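Lin1840 protein (Listeria innocua serovar 6a, PDB 4ZOC) acts in beta-1,2-glucan metabolism as a family 3 beta-glucosidase, probably cutting terminal beta-D-glucosyl residues from non-reducing ends to release beta-D-glucose. Local coordinates at residues 376-381 against 520-525; 459-464 against 501-506; 370-375 against 542-547; 507-512 against 550-555. The protein carries 2 engineered substitutions. All blocks are in the same frame, centred on the assembly; numbering follows the deposited sequence.

Contact 1: residues 376-381 against 520-525; sequences VLLENK and DALLEL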
loop_
_atom_site.group_PDB
_atom_site.type_symbol
_atom_site.label_atom_id
_atom_site.label_comp_id
_atom_site.label_asym_id
_atom_site.label_seq_id
_atom_site.Cartn_x
_atom_site.Cartn_y
_atom_site.Cartn_z
ATOM N N VAL A 376 -25.400 -0.980 11.085
ATOM C CA VAL A 376 -24.560 -1.848 11.933
ATOM C C VAL A 376 -24.463 -1.237 13.301
ATOM O O VAL A 376 -24.036 -0.113 13.492
ATOM C CB VAL A 376 -23.140 -2.083 11.403
ATOM C CG1 VAL A 376 -22.400 -3.057 12.317
ATOM C CG2 VAL A 376 -23.173 -2.555 9.969
ATOM N N LEU A 377 -24.997 -1.973 14.251
ATOM C CA LEU A 377 -24.899 -1.557 15.640
ATOM C C LEU A 377 -23.549 -1.892 16.143
ATOM O O LEU A 377 -23.183 -3.068 16.219
ATOM C CB LEU A 377 -25.995 -2.238 16.495
ATOM C CG LEU A 377 -26.042 -1.746 17.979
ATOM C CD1 LEU A 377 -26.388 -0.263 18.171
ATOM C CD2 LEU A 377 -27.007 -2.623 18.792
ATOM N N LEU A 378 -22.782 -0.885 16.500
ATOM C CA LEU A 378 -21.337 -1.104 16.847
ATOM C C LEU A 378 -21.067 -1.115 18.352
ATOM O O LEU A 378 -20.141 -1.833 18.855
ATOM C CB LEU A 378 -20.507 -0.012 16.188
ATOM C CG LEU A 378 -20.425 -0.039 14.658
ATOM C CD1 LEU A 378 -19.640 1.141 14.193
ATOM C CD2 LEU A 378 -19.835 -1.367 14.236
ATOM N N GLU A 379 -21.853 -0.346 19.087
ATOM C CA GLU A 379 -21.809 -0.290 20.599
ATOM C C GLU A 379 -23.220 -0.139 21.146
ATOM O O GLU A 379 -24.060 0.544 20.539
ATOM C CB GLU A 379 -20.963 0.881 21.182
ATOM C CG GLU A 379 -19.493 0.904 20.753
ATOM C CD GLU A 379 -18.645 -0.232 21.303
ATOM O OE1 GLU A 379 -19.081 -0.921 22.284
ATOM O OE2 GLU A 379 -17.533 -0.381 20.727
ATOM N N ASN A 380 -23.461 -0.744 22.298
ATOM C CA ASN A 380 -24.730 -0.529 23.041
ATOM C C ASN A 380 -24.462 -0.980 24.437
ATOM O O ASN A 380 -24.737 -2.127 24.819
ATOM C CB ASN A 380 -25.840 -1.334 22.431
ATOM C CG ASN A 380 -27.212 -1.001 23.014
ATOM O OD1 ASN A 380 -27.412 0.046 23.598
ATOM N ND2 ASN A 380 -28.136 -1.911 22.849
ATOM N N LYS A 381 -23.863 -0.064 25.149
ATOM C CA LYS A 381 -23.451 -0.247 26.571
ATOM C C LYS A 381 -24.682 -0.101 27.473
ATOM O O LYS A 381 -25.474 0.825 27.337
ATOM C CB LYS A 381 -22.357 0.752 26.876
ATOM C CG LYS A 381 -21.129 0.532 25.955
ATOM C CD LYS A 381 -19.953 1.457 26.296
ATOM C CE LYS A 381 -19.417 2.205 25.070
ATOM N NZ LYS A 381 -18.556 3.346 25.520
ATOM N N ASP A 520 -22.490 5.983 24.765
ATOM C CA ASP A 520 -22.957 4.740 25.278
ATOM C C ASP A 520 -23.389 3.775 24.212
ATOM O O ASP A 520 -23.372 2.592 24.426
ATOM C CB ASP A 520 -24.134 4.991 26.238
ATOM C CG ASP A 520 -23.732 5.916 27.391
ATOM O OD1 ASP A 520 -22.975 5.472 28.201
ATOM O OD2 ASP A 520 -23.964 7.110 27.417
ATOM N N ALA A 521 -23.839 4.292 23.075
ATOM C CA ALA A 521 -24.203 3.511 21.921
ATOM C C ALA A 521 -23.785 4.176 20.653
ATOM O O ALA A 521 -23.590 5.419 20.563
ATOM C CB ALA A 521 -25.727 3.188 21.852
ATOM N N LEU A 522 -23.532 3.341 19.672
ATOM C CA LEU A 522 -22.935 3.790 18.364
ATOM C C LEU A 522 -23.542 2.945 17.242
ATOM O O LEU A 522 -23.440 1.726 17.235
ATOM C CB LEU A 522 -21.392 3.679 18.336
ATOM C CG LEU A 522 -20.760 3.903 16.984
ATOM C CD1 LEU A 522 -21.030 5.325 16.568
ATOM C CD2 LEU A 522 -19.232 3.693 17.094
ATOM N N LEU A 523 -24.315 3.626 16.402
ATOM C CA LEU A 523 -25.094 3.019 15.312
ATOM C C LEU A 523 -24.631 3.597 13.950
ATOM O O LEU A 523 -24.696 4.816 13.683
ATOM C CB LEU A 523 -26.579 3.271 15.543
ATOM C CG LEU A 523 -27.572 2.617 14.497
ATOM C CD1 LEU A 523 -27.428 1.109 14.457
ATOM C CD2 LEU A 523 -29.009 3.104 14.728
ATOM N N GLU A 524 -24.104 2.701 13.132
ATOM C CA GLU A 524 -23.588 3.020 11.821
ATOM C C GLU A 524 -24.683 2.871 10.785
ATOM O O GLU A 524 -25.112 1.750 10.463
ATOM C CB GLU A 524 -22.380 2.121 11.528
ATOM C CG GLU A 524 -21.899 2.184 10.056
ATOM C CD GLU A 524 -21.307 3.520 9.678
ATOM O OE1 GLU A 524 -22.119 4.481 9.420
ATOM O OE2 GLU A 524 -20.061 3.614 9.672
ATOM N N LEU A 525 -25.194 4.000 10.340
ATOM C CA LEU A 525 -26.306 4.037 9.347
ATOM C C LEU A 525 -25.814 4.142 7.942
ATOM O O LEU A 525 -26.650 4.007 7.024
ATOM C CB LEU A 525 -27.239 5.232 9.568
ATOM C CG LEU A 525 -28.009 4.862 10.809
ATOM C CD1 LEU A 525 -27.980 5.874 11.899
ATOM C CD2 LEU A 525 -29.230 4.034 10.715
#
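Strand 376-380 is an edge strand of the six-stranded mixed sheet of the family 3 C-terminal domain, and 521-524 is its antiparallel neighbour, the one antiparallel pairing in that sheet. The packed part runs from Val376 to Leu378. Val376 and Glu524 form a hydrogen-bonded pair, each N to the other's O, with Val376 N 2.8 Å from Glu524 O. Beyond the Leu377-Leu523 pair comes a classic beta bulge: Leu378 and Glu379 both face Leu522, whose carbonyl takes two N-H groups. Leu378 N meets Leu522 O at 2.8 Å, nearly along the C=O axis, while Glu379 N reaches the same oxygen at 3.2 Å on a lone pair. The bulge swings Leu378 toward strand 521-524, so that it lies alongside Leu522, with Leu378 CD1 3.9 Å from Leu522 CD2. On the other face Leu377 and Leu523 cross at about a right angle and touch through their CD1 methyls at 4.1 Å.

Toward Lys381 and Asp520 the contact loosens and becomes partly exposed. A backbone bond persists, Lys381 N to Asp520 O at 2.8 Å. The charged ends stay apart, Lys381 NZ 5.6 Å from Asp520 OD1; the ammonium binds the carbonyls of Ser519 and Ala516, and the carboxylate binds Val500 N. Glu379 lays CB and CG against Leu522 CB, then bends at chi2, and its OE2 bonds to Tyr596 OH. Backbone bonds and leucine methyls therefore carry the pairing, and two N-H donors satisfy the buried Glu524 carboxylate, Trp526 N on OE1 and Asn506 ND2 on OE2.

Contact 2: residues 459-464 against 501-506; sequences VVVLAL and VITLFN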
loop_
_atom_site.group_PDB
_atom_site.type_symbol
_atom_site.label_atom_id
_atom_site.label_comp_id
_atom_site.label_asym_id
_atom_site.label_seq_id
_atom_site.Cartn_x
_atom_site.Cartn_y
_atom_site.Cartn_z
ATOM N N VAL A 459 -32.097 11.617 27.075
ATOM C CA VAL A 459 -31.049 10.906 26.297
ATOM C C VAL A 459 -30.714 11.785 25.100
ATOM O O VAL A 459 -31.534 12.649 24.633
ATOM C CB VAL A 459 -31.515 9.529 25.787
ATOM C CG1 VAL A 459 -31.931 8.636 26.947
ATOM C CG2 VAL A 459 -32.673 9.699 24.859
ATOM N N VAL A 460 -29.507 11.592 24.570
ATOM C CA VAL A 460 -29.030 12.402 23.499
ATOM C C VAL A 460 -28.824 11.490 22.337
ATOM O O VAL A 460 -28.234 10.429 22.470
ATOM C CB VAL A 460 -27.705 13.056 23.825
ATOM C CG1 VAL A 460 -27.205 13.967 22.715
ATOM C CG2 VAL A 460 -27.769 13.794 25.176
ATOM N N VAL A 461 -29.410 11.864 21.222
ATOM C CA VAL A 461 -29.112 11.240 19.950
ATOM C C VAL A 461 -28.185 12.271 19.248
ATOM O O VAL A 461 -28.656 13.368 18.787
ATOM C CB VAL A 461 -30.392 10.964 19.094
ATOM C CG1 VAL A 461 -29.980 10.469 17.686
ATOM C CG2 VAL A 461 -31.332 9.962 19.657
ATOM N N LEU A 462 -26.894 11.906 19.089
ATOM C CA LEU A 462 -25.857 12.780 18.594
ATOM C C LEU A 462 -25.669 12.314 17.159
ATOM O O LEU A 462 -25.143 11.233 16.902
ATOM C CB LEU A 462 -24.586 12.590 19.385
ATOM C CG LEU A 462 -23.378 13.380 18.890
ATOM C CD1 LEU A 462 -23.625 14.888 18.691
ATOM C CD2 LEU A 462 -22.199 13.253 19.869
ATOM N N ALA A 463 -26.142 13.106 16.229
ATOM C CA ALA A 463 -26.139 12.714 14.816
ATOM C C ALA A 463 -24.972 13.364 14.112
ATOM O O ALA A 463 -24.961 14.624 13.836
ATOM C CB ALA A 463 -27.502 13.084 14.160
ATOM N N LEU A 464 -23.976 12.538 13.822
ATOM C CA LEU A 464 -22.728 12.961 13.192
ATOM C C LEU A 464 -22.555 12.419 11.801
ATOM O O LEU A 464 -23.102 11.374 11.427
ATOM C CB LEU A 464 -21.528 12.439 13.990
ATOM C CG LEU A 464 -21.525 12.818 15.492
ATOM C CD1 LEU A 464 -20.303 12.178 16.172
ATOM C CD2 LEU A 464 -21.536 14.309 15.625
ATOM N N VAL A 501 -26.509 8.183 22.374
ATOM C CA VAL A 501 -26.385 7.315 21.209
ATOM C C VAL A 501 -25.864 8.183 20.052
ATOM O O VAL A 501 -26.412 9.255 19.732
ATOM C CB VAL A 501 -27.646 6.520 20.849
ATOM C CG1 VAL A 501 -28.878 7.347 20.784
ATOM C CG2 VAL A 501 -27.456 5.777 19.535
ATOM N N ILE A 502 -24.786 7.745 19.420
ATOM C CA ILE A 502 -24.273 8.410 18.225
ATOM C C ILE A 502 -24.847 7.677 17.000
ATOM O O ILE A 502 -24.727 6.413 16.863
ATOM C CB ILE A 502 -22.725 8.448 18.171
ATOM C CG1 ILE A 502 -22.187 9.487 19.147
ATOM C CG2 ILE A 502 -22.216 8.899 16.769
ATOM C CD1 ILE A 502 -20.665 9.496 19.417
ATOM N N THR A 503 -25.490 8.427 16.114
ATOM C CA THR A 503 -26.005 7.838 14.884
ATOM C C THR A 503 -25.100 8.430 13.833
ATOM O O THR A 503 -25.109 9.586 13.623
ATOM C CB THR A 503 -27.497 8.238 14.612
ATOM O OG1 THR A 503 -27.615 9.626 14.765
ATOM C CG2 THR A 503 -28.437 7.653 15.609
ATOM N N LEU A 504 -24.260 7.591 13.214
ATOM C CA LEU A 504 -23.257 7.998 12.284
ATOM C C LEU A 504 -23.660 7.768 10.839
ATOM O O LEU A 504 -24.090 6.693 10.460
ATOM C CB LEU A 504 -21.922 7.279 12.603
ATOM C CG LEU A 504 -20.685 7.660 11.763
ATOM C CD1 LEU A 504 -20.208 9.053 12.069
ATOM C CD2 LEU A 504 -19.562 6.661 12.101
ATOM N N PHE A 505 -23.519 8.820 10.050
ATOM C CA PHE A 505 -23.805 8.775 8.573
ATOM C C PHE A 505 -22.549 9.089 7.783
ATOM O O PHE A 505 -21.817 10.070 8.039
ATOM C CB PHE A 505 -24.888 9.768 8.258
ATOM C CG PHE A 505 -26.181 9.483 8.959
ATOM C CD1 PHE A 505 -26.395 9.888 10.254
ATOM C CD2 PHE A 505 -27.183 8.850 8.293
ATOM C CE1 PHE A 505 -27.583 9.603 10.897
ATOM C CE2 PHE A 505 -28.371 8.606 8.909
ATOM C CZ PHE A 505 -28.584 8.965 10.213
ATOM N N ASN A 506 -22.245 8.235 6.816
ATOM C CA ASN A 506 -20.946 8.261 6.223
ATOM C C ASN A 506 -20.838 7.280 5.063
ATOM O O ASN A 506 -21.624 6.384 4.978
ATOM C CB ASN A 506 -19.840 7.967 7.239
ATOM C CG ASN A 506 -20.034 6.703 7.998
ATOM O OD1 ASN A 506 -21.075 6.526 8.628
ATOM N ND2 ASN A 506 -19.037 5.795 7.995
#
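Leu462 and Ile502 stand side by side on one face of the sheet, pointing the same way, with Leu462 CD2 resting 3.8 Å from Ile502 CG1. Leu464 comes to the same isoleucine obliquely, and its CD1 meets the other branch, Ile502 CG2, also at 3.8 Å; Ile502 thus sits between two leucines that helix 484-494 covers. On the opposite face Val461 lies alongside Val501, CG2 to CG1, and Val461 crosses Thr503 obliquely, its CG1 touching Thr503 CG2. Thr503 has OG1 between its backbone N and carbonyl carbon (chi1 49°), which lays the hydroxyl against Ala463, with Thr503 OG1 3.5 Å from Ala463 CB. The Phe505 ring presents its edge to Leu464 O, which lies in the ring plane.

Between these two layers the strands run parallel, 21° apart, as the two strands of a beta-alpha-beta unit whose connection includes helix 484-494. Five backbone bonds link them; the straightest is Leu462 N to Val501 O, 2.8 Å at 173°. The chemistry is that of a hydrophobic sheet centre: the backbone bonds to itself, methyls fill both faces, and the buried Thr503 OG1, without a polar partner, is a probable energetic cost.

Contact 3: residues 370-375 against 542-547; sequences AGVESA and GASNPS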
loop_
_atom_site.group_PDB
_atom_site.type_symbol
_atom_site.label_atom_id
_atom_site.label_comp_id
_atom_site.label_asym_id
_atom_site.label_seq_id
_atom_site.Cartn_x
_atom_site.Cartn_y
_atom_site.Cartn_z
ATOM N N ALA A 370 -34.369 -2.221 3.361
ATOM C CA ALA A 370 -32.967 -2.333 3.030
ATOM C C ALA A 370 -32.097 -1.585 4.038
ATOM O O ALA A 370 -31.052 -2.103 4.416
ATOM C CB ALA A 370 -32.639 -1.856 1.624
ATOM N N GLY A 371 -32.509 -0.363 4.381
ATOM C CA GLY A 371 -31.809 0.454 5.381
ATOM C C GLY A 371 -31.740 -0.231 6.741
ATOM O O GLY A 371 -30.659 -0.206 7.369
ATOM N N VAL A 372 -32.848 -0.823 7.222
ATOM C CA VAL A 372 -32.787 -1.513 8.511
ATOM C C VAL A 372 -31.983 -2.815 8.431
ATOM O O VAL A 372 -31.523 -3.355 9.469
ATOM C CB VAL A 372 -34.162 -1.671 9.203
ATOM C CG1 VAL A 372 -34.848 -0.311 9.305
ATOM C CG2 VAL A 372 -35.066 -2.585 8.506
ATOM N N GLU A 373 -31.847 -3.393 7.232
ATOM C CA GLU A 373 -30.959 -4.604 7.083
ATOM C C GLU A 373 -29.458 -4.286 7.089
ATOM O O GLU A 373 -28.647 -5.131 7.459
ATOM C CB GLU A 373 -31.217 -5.364 5.754
ATOM C CG GLU A 373 -32.605 -5.987 5.675
ATOM C CD GLU A 373 -32.753 -7.190 6.554
ATOM O OE1 GLU A 373 -31.763 -7.937 6.737
ATOM O OE2 GLU A 373 -33.858 -7.347 7.095
ATOM N N SER A 374 -29.120 -3.076 6.709
ATOM C CA SER A 374 -27.760 -2.647 6.343
ATOM C C SER A 374 -27.016 -1.853 7.438
ATOM O O SER A 374 -25.781 -1.808 7.463
ATOM C CB SER A 374 -27.849 -1.750 5.126
ATOM O OG SER A 374 -28.326 -2.463 4.027
ATOM N N ALA A 375 -27.759 -1.254 8.337
ATOM C CA ALA A 375 -27.147 -0.503 9.458
ATOM C C ALA A 375 -26.415 -1.481 10.381
ATOM O O ALA A 375 -26.830 -2.668 10.506
ATOM C CB ALA A 375 -28.174 0.256 10.235
ATOM N N GLY A 542 -36.498 0.183 18.395
ATOM C CA GLY A 542 -36.715 -1.241 18.417
ATOM C C GLY A 542 -37.853 -1.798 17.589
ATOM O O GLY A 542 -38.091 -2.984 17.639
ATOM N N ALA A 543 -38.527 -0.974 16.791
ATOM C CA ALA A 543 -39.443 -1.475 15.808
ATOM C C ALA A 543 -38.682 -2.362 14.836
ATOM O O ALA A 543 -39.242 -3.373 14.358
ATOM C CB ALA A 543 -40.101 -0.326 15.132
ATOM N N SER A 544 -37.420 -2.012 14.551
ATOM C CA SER A 544 -36.474 -2.912 13.847
ATOM C C SER A 544 -35.255 -3.225 14.728
ATOM O O SER A 544 -34.846 -2.376 15.474
ATOM C CB SER A 544 -36.048 -2.278 12.533
ATOM O OG SER A 544 -37.155 -2.222 11.658
ATOM N N ASN A 545 -34.720 -4.443 14.633
ATOM C CA ASN A 545 -33.635 -4.824 15.465
ATOM C C ASN A 545 -32.381 -4.850 14.560
ATOM O O ASN A 545 -32.372 -5.566 13.544
ATOM C CB ASN A 545 -33.946 -6.211 16.023
ATOM C CG ASN A 545 -32.917 -6.734 16.967
ATOM O OD1 ASN A 545 -31.880 -6.138 17.208
ATOM N ND2 ASN A 545 -33.239 -7.893 17.568
ATOM N N PRO A 546 -31.365 -3.994 14.880
ATOM C CA PRO A 546 -30.124 -3.981 14.012
ATOM C C PRO A 546 -29.675 -5.368 13.687
ATOM O O PRO A 546 -29.563 -6.203 14.618
ATOM C CB PRO A 546 -29.094 -3.233 14.886
ATOM C CG PRO A 546 -29.961 -2.370 15.756
ATOM C CD PRO A 546 -31.181 -3.168 16.076
ATOM N N SER A 547 -29.220 -5.583 12.444
ATOM C CA SER A 547 -28.775 -6.842 12.024
ATOM C C SER A 547 -27.665 -6.880 11.031
ATOM O O SER A 547 -27.254 -7.971 10.589
ATOM C CB SER A 547 -29.941 -7.673 11.506
ATOM O OG SER A 547 -30.440 -7.183 10.288
HETATM O O HOH W 1 -29.304 -3.190 11.072
HETATM O O HOH W 2 -32.384 -5.477 10.955
#
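This is a water-bridged contact where helix 361-374 ends and passes into strand 376-380, facing the loop that follows helix 532-541. Direct touching is sparse: Val372 turns both its methyls to Ser544, with Val372 CG2 3.8 Å from Ser544 OG, a plain packing contact. The polar work falls to two waters that share one acceptor. Val372 O, near the helix end, accepts a hydrogen bond from each; the N-H of Val376, which a further helical turn would offer it, is given to Glu524 O instead. The first water also donates to Ala375 O at 2.6 Å and accepts from Ser547 N at 2.8 Å. The second donates to Asn545 O at 2.6 Å and accepts from Ser547 OG at 2.7 Å. Ser547 is therefore gripped through both its backbone and its hydroxyl, which also binds Lys665.

Glu373 bends at chi2 (-73°) to bring OE1 near Ser547, but its carboxylate is bound by salt bridges to Lys639 and Lys665, which probably favour its charged form. Those lysines lie on strands 638-648 and 659-668 of the fibronectin type III-like part; helices 103-108 and 112-128 lie against helix 361-374, and helix 532-541 packs on Val372 and Ala375.

Contact 4: residues 507-512 against 550-555; sequences GRPLEV and LSMSFP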
loop_
_atom_site.group_PDB
_atom_site.type_symbol
_atom_site.label_atom_id
_atom_site.label_comp_id
_atom_site.label_asym_id
_atom_site.label_seq_id
_atom_site.Cartn_x
_atom_site.Cartn_y
_atom_site.Cartn_z
ATOM N N GLY A 507 -19.822 7.490 4.185
ATOM C CA GLY A 507 -19.623 6.667 3.002
ATOM C C GLY A 507 -18.401 5.815 3.038
ATOM O O GLY A 507 -18.092 5.175 2.048
ATOM N N ARG A 508 -17.646 5.836 4.140
ATOM C CA ARG A 508 -16.357 5.078 4.298
ATOM C C ARG A 508 -16.182 4.717 5.742
ATOM O O ARG A 508 -16.693 5.419 6.597
ATOM C CB ARG A 508 -15.103 5.910 3.879
ATOM C CG ARG A 508 -15.075 7.302 4.550
ATOM C CD ARG A 508 -13.731 7.973 4.628
ATOM N NE ARG A 508 -13.208 8.141 3.289
ATOM C CZ ARG A 508 -13.593 9.107 2.456
ATOM N NH1 ARG A 508 -14.498 9.981 2.823
ATOM N NH2 ARG A 508 -13.051 9.214 1.268
ATOM N N PRO A 509 -15.455 3.598 6.041
ATOM C CA PRO A 509 -14.887 3.452 7.410
ATOM C C PRO A 509 -14.169 4.706 7.826
ATOM O O PRO A 509 -13.541 5.422 6.987
ATOM C CB PRO A 509 -13.886 2.318 7.223
ATOM C CG PRO A 509 -14.493 1.473 6.071
ATOM C CD PRO A 509 -14.912 2.550 5.146
ATOM N N LEU A 510 -14.294 5.015 9.105
ATOM C CA LEU A 510 -13.679 6.216 9.678
ATOM C C LEU A 510 -12.971 5.773 10.957
ATOM O O LEU A 510 -13.287 4.690 11.507
ATOM C CB LEU A 510 -14.718 7.274 10.017
ATOM C CG LEU A 510 -15.267 7.994 8.780
ATOM C CD1 LEU A 510 -16.594 8.583 9.211
ATOM C CD2 LEU A 510 -14.280 8.961 8.131
ATOM N N GLU A 511 -12.157 6.648 11.491
ATOM C CA GLU A 511 -11.609 6.473 12.853
ATOM C C GLU A 511 -12.702 6.791 13.911
ATOM O O GLU A 511 -13.105 7.949 14.115
ATOM C CB GLU A 511 -10.423 7.394 13.089
ATOM C CG GLU A 511 -9.242 7.235 12.154
ATOM C CD GLU A 511 -8.036 8.114 12.514
ATOM O OE1 GLU A 511 -8.000 8.732 13.638
ATOM O OE2 GLU A 511 -7.120 8.188 11.667
ATOM N N VAL A 512 -13.248 5.754 14.511
ATOM C CA VAL A 512 -14.358 5.937 15.386
ATOM C C VAL A 512 -14.043 5.652 16.860
ATOM O O VAL A 512 -14.980 5.704 17.737
ATOM C CB VAL A 512 -15.619 5.195 14.912
ATOM C CG1 VAL A 512 -16.057 5.672 13.537
ATOM C CG2 VAL A 512 -15.452 3.682 15.042
ATOM N N LEU A 550 -20.262 -5.622 9.727
ATOM C CA LEU A 550 -19.297 -4.882 8.911
ATOM C C LEU A 550 -18.814 -5.715 7.728
ATOM O O LEU A 550 -18.382 -6.854 7.925
ATOM C CB LEU A 550 -18.132 -4.382 9.784
ATOM C CG LEU A 550 -18.458 -3.270 10.781
ATOM C CD1 LEU A 550 -17.105 -2.979 11.514
ATOM C CD2 LEU A 550 -19.055 -2.002 10.215
ATOM N N SER A 551 -18.892 -5.122 6.532
ATOM C CA SER A 551 -18.283 -5.739 5.335
ATOM C C SER A 551 -16.902 -5.141 4.983
ATOM O O SER A 551 -16.216 -5.578 3.990
ATOM C CB SER A 551 -19.296 -5.645 4.208
ATOM O OG SER A 551 -19.334 -4.327 3.788
ATOM N N MET A 552 -16.463 -4.167 5.806
ATOM C CA MET A 552 -15.137 -3.578 5.713
ATOM C C MET A 552 -14.634 -3.234 7.120
ATOM O O MET A 552 -15.375 -2.702 7.944
ATOM C CB MET A 552 -15.162 -2.392 4.791
ATOM C CG MET A 552 -13.796 -1.917 4.339
ATOM S SD MET A 552 -13.887 -0.593 3.117
ATOM C CE MET A 552 -12.154 -0.574 2.640
ATOM N N SER A 553 -13.359 -3.484 7.351
ATOM C CA SER A 553 -12.715 -3.260 8.654
ATOM C C SER A 553 -12.644 -1.785 8.973
ATOM O O SER A 553 -12.454 -0.946 8.066
ATOM C CB SER A 553 -11.280 -3.849 8.584
ATOM O OG SER A 553 -11.310 -5.259 8.445
ATOM N N PHE A 554 -12.864 -1.439 10.248
ATOM C CA PHE A 554 -12.725 -0.059 10.736
ATOM C C PHE A 554 -11.341 0.067 11.392
ATOM O O PHE A 554 -11.114 -0.503 12.452
ATOM C CB PHE A 554 -13.844 0.265 11.738
ATOM C CG PHE A 554 -15.104 0.784 11.063
ATOM C CD1 PHE A 554 -15.613 0.154 9.956
ATOM C CD2 PHE A 554 -15.706 1.955 11.480
ATOM C CE1 PHE A 554 -16.705 0.653 9.284
ATOM C CE2 PHE A 554 -16.830 2.474 10.827
ATOM C CZ PHE A 554 -17.338 1.767 9.739
ATOM N N PRO A 555 -10.395 0.797 10.712
ATOM C CA PRO A 555 -9.082 0.880 11.313
ATOM C C PRO A 555 -9.009 1.568 12.645
ATOM O O PRO A 555 -9.787 2.447 13.009
ATOM C CB PRO A 555 -8.240 1.609 10.263
ATOM C CG PRO A 555 -9.007 1.471 8.960
ATOM C CD PRO A 555 -10.431 1.510 9.445
HETATM O O HOH W 3 -12.326 3.044 13.411
#
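Pro509 and Phe554 bury the most surface here, followed by Pro555. The CA of Pro509 lies over one face of the Phe554 ring, offset toward the rim, in a CH-pi contact: Pro509 CA stands 3.9 Å from the centroid of the Phe554 ring, only 18° off its normal. Leu510 N follows over the same face, while Val512 CG2 comes in at the ring edge, 4.0 Å from Phe554 CD2. The CG-CD end of the proline ring meets Met552, which is extended beyond CG, crosses it at about a right angle and puts its SD 3.7 Å from Pro509 CG. Pro509 CB touches Ser553 O, and more loosely Pro555 CD at 4.2 Å, so that Pro509 packs along the run from Met552 to Pro555.

Polar closure comes from a water, which accepts from Val512 N and also bonds to Leu510 O, at 2.7 Å, and Pro555 O, at 2.6 Å; it ties together backbone groups that do not meet directly.

Both segments are irregular loops of the family 3 C-terminal domain. Segment 507-512 leads from strand 500-505 into helix 513-517, while 550-555 follows helix 532-541. Leu104 of helix 103-108 also packs on Pro509, and Leu550 lies on Val376 and Leu378 of strand 376-380.

All four contacts are largely buried, but in different ways. Contacts 1 and 2 belong to one sheet, strands 521-524 and 500-505 being neighbours joined by probable hydrogen bonds such as Leu504 N to Leu523 O; contact 2 is internal and almost wholly apolar, whereas contact 1 is at the sheet's edge and ends in partly exposed charged residues. Contacts 3 and 4 join non-strand segments, and waters do the polar bridging that backbone ladders do in the sheet. Contact 3 leads directly into contact 1 through Ala375 and Val376, and Pro546 packs on Leu377. Contact 4 reaches contact 1 where Phe554 meets Glu524, and contact 2 through Val512 on Leu504.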